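Local atomic coordinates of heroin esterase (Rhodococcus sp., PDB entry 1LZL), a protein that probably hydrolyses acetyl esters, heroin among them, as a bacterial esterase of the alpha/beta hydrolase fold. Residues Gln159-Gly164 / Ile188-Asp193; Leu216-Tyr221 / Tyr237-Arg242. All blocks are in the same frame, centred on the assembly; numbering follows the deposited sequence.

Contact 1: residues Gln159-Gly164 / Ile188-Asp193; sequences QSAGGG and IPELDD. Unlike the reference sequence in segment 159-164: Gln159 (reference Glu).
The flat carbonyl group of Ser160 receives Glu190 N over its face: the donor stands 67° out of the carbonyl plane, yet the bond from Glu190 N to Ser160 O is 3.1 Å long and fairly straight, 153° at the hydrogen. Ser160 O is shared, since Gly164 N also bonds to it at 3.1 Å as the first helical turn closes. Glu190, with CG anti to the backbone N and an extended chain, brings carboxylate oxygen OE1 to 3.4 Å from Ala161 CB, while its other oxygen, OE2, is held by Ser217 OG. Ser160, with its strained positive phi, sits at what is probably a nucleophile elbow (GxSxG) and is probably the catalytic serine; its CA lies 3.0 Å from Ile188 O in a CA-H...O contact. Gly163 and Gly164 let the two segments approach closely, for a CB on Gly164 would fall 2.0 Å from Glu190 O. Ile188 and Gln159 run side by side, with Ile188 CG1, in the crowded position at chi1 60°, lying 3.8 Å from Gln159 CG. An alanine at Ile188 would remove CG1, CG2 and CD1 and would probably loosen the packing along Gln159 beside the elbow. Helix 161-176 thus starts against the loop leaving strand 183-187, and strand 252-257 packs against that loop, Met257 touching Ile188 and Leu254 touching Pro189.

Contact 2: residues Leu216-Tyr221 / Tyr237-Arg242; sequences LSWKYY and YAAPSR
In this alpha/beta hydrolase fold the long excursion of the chain between strands 183-187 and 252-257 carries helix 211-222, and here that helix meets the later, mostly irregular part of the same excursion. Two aromatic side chains one helical turn apart, Trp218 and Tyr221, reach across to a single backbone carbonyl. Trp218, its CG anti to the carbonyl carbon (chi1 -75°), presents the rim of its six-membered ring: Ala238 O lies in the ring plane, 3.2 Å from CH2 and 3.3 Å from CZ3 of Trp218. Such an approach would probably suit the slightly positive hydrogens of the ring edge. Beside this, Trp218 CH2 rests 4.1 Å from Ala239 CB. Tyr221 uses a different first torsion, CG anti to the backbone N (chi1 -174°), and Ala238 O also falls at the edge of its ring, 3.8 Å from Tyr221 CE2; Trp218 CE3 borders that edge too. Phe90 joins the two aromatics from outside, stacked on Tyr221 and inclined to Trp218. The loop is further tied to helix 161-176, where Tyr237 OH bonds to Asp175. No direct hydrogen bond joins the two segments; instead a water bridges them, 2.8 Å from Tyr221 OH, 2.8 Å from Tyr237 O and 3.1 Å from Ala238 O.

In the fold
Both contacts are buried, but at different depths: the centre of contact 1 lies about 6 Å from that of the chain, contact 2 about 13 Å. Contact 1 joins the strand-to-helix turn before helix 161-176 to the loop after strand 183-187, around the probable nucleophile, and its chemistry is mainly backbone against backbone with bare glycines. Contact 2 belongs to the excursion between strands, where aromatic rims and a water do the joining. They follow one another along the chain, with centres about 9 Å apart, and Asp193 OD1 ties them by a salt bridge to Arg242 NE. With Glu190 and Ser217 as a second polar tie, segment 188-193 links the elbow to both halves of contact 2.

Contact 1: residues Gln159-Gly164 / Ile188-Asp193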
# COMPACT_ATOMS: atom_id res chain seq x y z
N GLN A 159 0.92 -0.15 -0.97
CA GLN A 159 1.31 0.94 -1.85
C GLN A 159 0.11 1.85 -2.10
O GLN A 159 -1.00 1.33 -2.31
CB GLN A 159 1.79 0.36 -3.21
CG GLN A 159 2.28 1.39 -4.21
CD GLN A 159 2.92 0.83 -5.46
OE1 GLN A 159 3.84 1.40 -6.05
NE2 GLN A 159 2.42 -0.32 -5.92
N SER A 160 0.35 3.18 -2.13
CA SER A 160 -0.66 4.19 -2.49
C SER A 160 -1.90 4.02 -1.61
O SER A 160 -1.72 4.04 -0.38
CB SER A 160 -0.99 4.06 -3.98
OG SER A 160 -1.88 5.09 -4.37
N ALA A 161 -3.12 3.82 -2.12
CA ALA A 161 -4.25 3.57 -1.21
C ALA A 161 -3.99 2.38 -0.31
O ALA A 161 -4.46 2.38 0.84
CB ALA A 161 -5.52 3.31 -2.06
N GLY A 162 -3.27 1.38 -0.80
CA GLY A 162 -2.92 0.23 0.05
C GLY A 162 -2.01 0.62 1.20
O GLY A 162 -2.04 -0.00 2.27
N GLY A 163 -1.17 1.64 1.00
CA GLY A 163 -0.39 2.20 2.11
C GLY A 163 -1.26 2.93 3.10
O GLY A 163 -0.98 2.91 4.31
N GLY A 164 -2.33 3.60 2.64
CA GLY A 164 -3.28 4.18 3.60
C GLY A 164 -4.03 3.12 4.37
O GLY A 164 -4.16 3.16 5.59
N ILE A 188 4.59 5.21 -1.11
CA ILE A 188 3.78 6.30 -1.69
C ILE A 188 2.37 6.31 -1.09
O ILE A 188 1.36 6.32 -1.77
CB ILE A 188 3.80 6.28 -3.22
CG1 ILE A 188 3.26 5.01 -3.91
CG2 ILE A 188 5.21 6.58 -3.69
CD1 ILE A 188 3.29 5.02 -5.44
N PRO A 189 2.25 6.30 0.26
CA PRO A 189 0.92 6.09 0.84
C PRO A 189 -0.07 7.23 0.64
O PRO A 189 0.35 8.41 0.63
CB PRO A 189 1.24 5.96 2.36
CG PRO A 189 2.51 6.75 2.54
CD PRO A 189 3.32 6.45 1.28
N GLU A 190 -1.36 6.94 0.56
CA GLU A 190 -2.49 7.86 0.47
C GLU A 190 -3.11 7.92 1.86
O GLU A 190 -3.80 6.98 2.29
CB GLU A 190 -3.47 7.35 -0.58
CG GLU A 190 -4.69 8.24 -0.78
CD GLU A 190 -5.61 7.74 -1.87
OE1 GLU A 190 -5.38 6.66 -2.44
OE2 GLU A 190 -6.59 8.48 -2.13
N LEU A 191 -2.85 9.04 2.58
CA LEU A 191 -3.06 9.09 4.04
C LEU A 191 -4.03 10.16 4.52
O LEU A 191 -4.57 10.08 5.61
CB LEU A 191 -1.72 9.33 4.75
CG LEU A 191 -0.65 8.24 4.60
CD1 LEU A 191 0.71 8.79 5.02
CD2 LEU A 191 -1.04 7.00 5.38
N ASP A 192 -4.22 11.22 3.70
CA ASP A 192 -4.92 12.41 4.21
C ASP A 192 -5.99 12.88 3.24
O ASP A 192 -5.64 13.24 2.12
CB ASP A 192 -3.84 13.50 4.41
CG ASP A 192 -4.34 14.69 5.22
OD1 ASP A 192 -5.59 14.81 5.32
OD2 ASP A 192 -3.53 15.49 5.73
N ASP A 193 -7.25 12.86 3.65
CA ASP A 193 -8.34 13.22 2.74
C ASP A 193 -8.43 14.73 2.56
O ASP A 193 -9.19 15.16 1.69
CB ASP A 193 -9.68 12.70 3.26
CG ASP A 193 -9.97 13.29 4.63
OD1 ASP A 193 -9.21 13.09 5.59
OD2 ASP A 193 -11.00 14.00 4.71

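Contact 2: residues Leu216-Tyr221 / Tyr237-Arg242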
# COMPACT_ATOMS: atom_id res chain seq x y z
N LEU A 216 -11.63 12.49 -6.18
CA LEU A 216 -12.55 11.41 -6.55
C LEU A 216 -12.24 10.18 -5.70
O LEU A 216 -13.19 9.47 -5.26
CB LEU A 216 -12.44 11.05 -8.03
CG LEU A 216 -13.24 11.97 -9.00
CD1 LEU A 216 -13.44 13.33 -8.40
CD2 LEU A 216 -12.55 11.95 -10.34
N SER A 217 -10.99 9.92 -5.42
CA SER A 217 -10.61 8.69 -4.66
C SER A 217 -11.17 8.76 -3.27
O SER A 217 -11.80 7.80 -2.79
CB SER A 217 -9.09 8.62 -4.64
OG SER A 217 -8.54 7.66 -3.73
N TRP A 218 -10.99 9.89 -2.57
CA TRP A 218 -11.54 9.93 -1.21
C TRP A 218 -13.06 9.95 -1.20
O TRP A 218 -13.69 9.43 -0.29
CB TRP A 218 -10.97 11.14 -0.47
CG TRP A 218 -9.52 10.89 -0.07
CD1 TRP A 218 -8.38 11.38 -0.68
CD2 TRP A 218 -9.11 10.09 1.03
NE1 TRP A 218 -7.24 10.92 -0.00
CE2 TRP A 218 -7.69 10.13 1.04
CE3 TRP A 218 -9.77 9.33 2.01
CZ2 TRP A 218 -6.94 9.45 1.99
CZ3 TRP A 218 -9.02 8.65 2.97
CH2 TRP A 218 -7.61 8.71 2.96
N LYS A 219 -13.67 10.60 -2.20
CA LYS A 219 -15.14 10.59 -2.29
C LYS A 219 -15.66 9.18 -2.50
O LYS A 219 -16.62 8.77 -1.82
CB LYS A 219 -15.58 11.55 -3.40
CG LYS A 219 -17.09 11.68 -3.57
CD LYS A 219 -17.68 12.03 -2.20
CE LYS A 219 -19.17 12.33 -2.18
NZ LYS A 219 -19.54 12.89 -0.86
N TYR A 220 -15.09 8.39 -3.40
CA TYR A 220 -15.50 7.00 -3.58
C TYR A 220 -15.36 6.22 -2.28
O TYR A 220 -16.26 5.44 -1.93
CB TYR A 220 -14.65 6.32 -4.64
CG TYR A 220 -14.89 6.83 -6.04
CD1 TYR A 220 -16.15 7.26 -6.44
CD2 TYR A 220 -13.85 6.85 -6.94
CE1 TYR A 220 -16.29 7.72 -7.76
CE2 TYR A 220 -13.98 7.30 -8.26
CZ TYR A 220 -15.23 7.73 -8.64
OH TYR A 220 -15.39 8.19 -9.92
N TYR A 221 -14.23 6.40 -1.59
CA TYR A 221 -13.96 5.59 -0.39
C TYR A 221 -14.84 5.94 0.80
O TYR A 221 -15.36 5.07 1.51
CB TYR A 221 -12.49 5.86 -0.02
CG TYR A 221 -11.92 5.03 1.11
CD1 TYR A 221 -12.24 3.68 1.29
CD2 TYR A 221 -11.01 5.61 1.98
CE1 TYR A 221 -11.67 2.97 2.34
CE2 TYR A 221 -10.43 4.92 3.03
CZ TYR A 221 -10.78 3.57 3.19
OH TYR A 221 -10.21 2.83 4.23
N TYR A 237 -8.78 5.64 11.03
CA TYR A 237 -8.43 4.44 10.29
C TYR A 237 -8.68 4.63 8.78
O TYR A 237 -8.12 3.84 7.99
CB TYR A 237 -9.20 3.23 10.82
CG TYR A 237 -9.09 3.11 12.33
CD1 TYR A 237 -7.88 2.98 12.96
CD2 TYR A 237 -10.21 3.14 13.14
CE1 TYR A 237 -7.76 2.87 14.32
CE2 TYR A 237 -10.12 3.04 14.51
CZ TYR A 237 -8.89 2.89 15.11
OH TYR A 237 -8.81 2.82 16.49
N ALA A 238 -9.50 5.60 8.40
CA ALA A 238 -9.74 5.97 7.02
C ALA A 238 -8.60 6.88 6.54
O ALA A 238 -8.09 6.69 5.43
CB ALA A 238 -11.08 6.69 6.85
N ALA A 239 -8.26 7.89 7.35
CA ALA A 239 -7.27 8.90 6.97
C ALA A 239 -6.25 9.01 8.10
O ALA A 239 -6.45 9.85 9.02
CB ALA A 239 -7.94 10.26 6.71
N PRO A 240 -5.26 8.14 8.14
CA PRO A 240 -4.29 8.10 9.23
C PRO A 240 -3.64 9.44 9.52
O PRO A 240 -3.24 9.66 10.68
CB PRO A 240 -3.28 7.06 8.73
CG PRO A 240 -4.16 6.10 7.93
CD PRO A 240 -5.09 7.00 7.18
N SER A 241 -3.51 10.35 8.55
CA SER A 241 -2.92 11.65 8.88
C SER A 241 -3.74 12.39 9.94
O SER A 241 -3.16 13.27 10.60
CB SER A 241 -2.86 12.50 7.61
OG SER A 241 -2.03 11.89 6.62
N ARG A 242 -5.02 12.06 10.09
CA ARG A 242 -5.83 12.71 11.15
C ARG A 242 -5.52 12.16 12.52
O ARG A 242 -5.98 12.75 13.54
CB ARG A 242 -7.30 12.55 10.80
CG ARG A 242 -7.71 13.39 9.59
CD ARG A 242 -9.19 13.15 9.31
NE ARG A 242 -9.74 13.86 8.17
CZ ARG A 242 -10.59 14.89 8.25
NH1 ARG A 242 -10.97 15.36 9.44
NH2 ARG A 242 -11.05 15.46 7.16
O HOH W 1 -7.74 3.62 5.19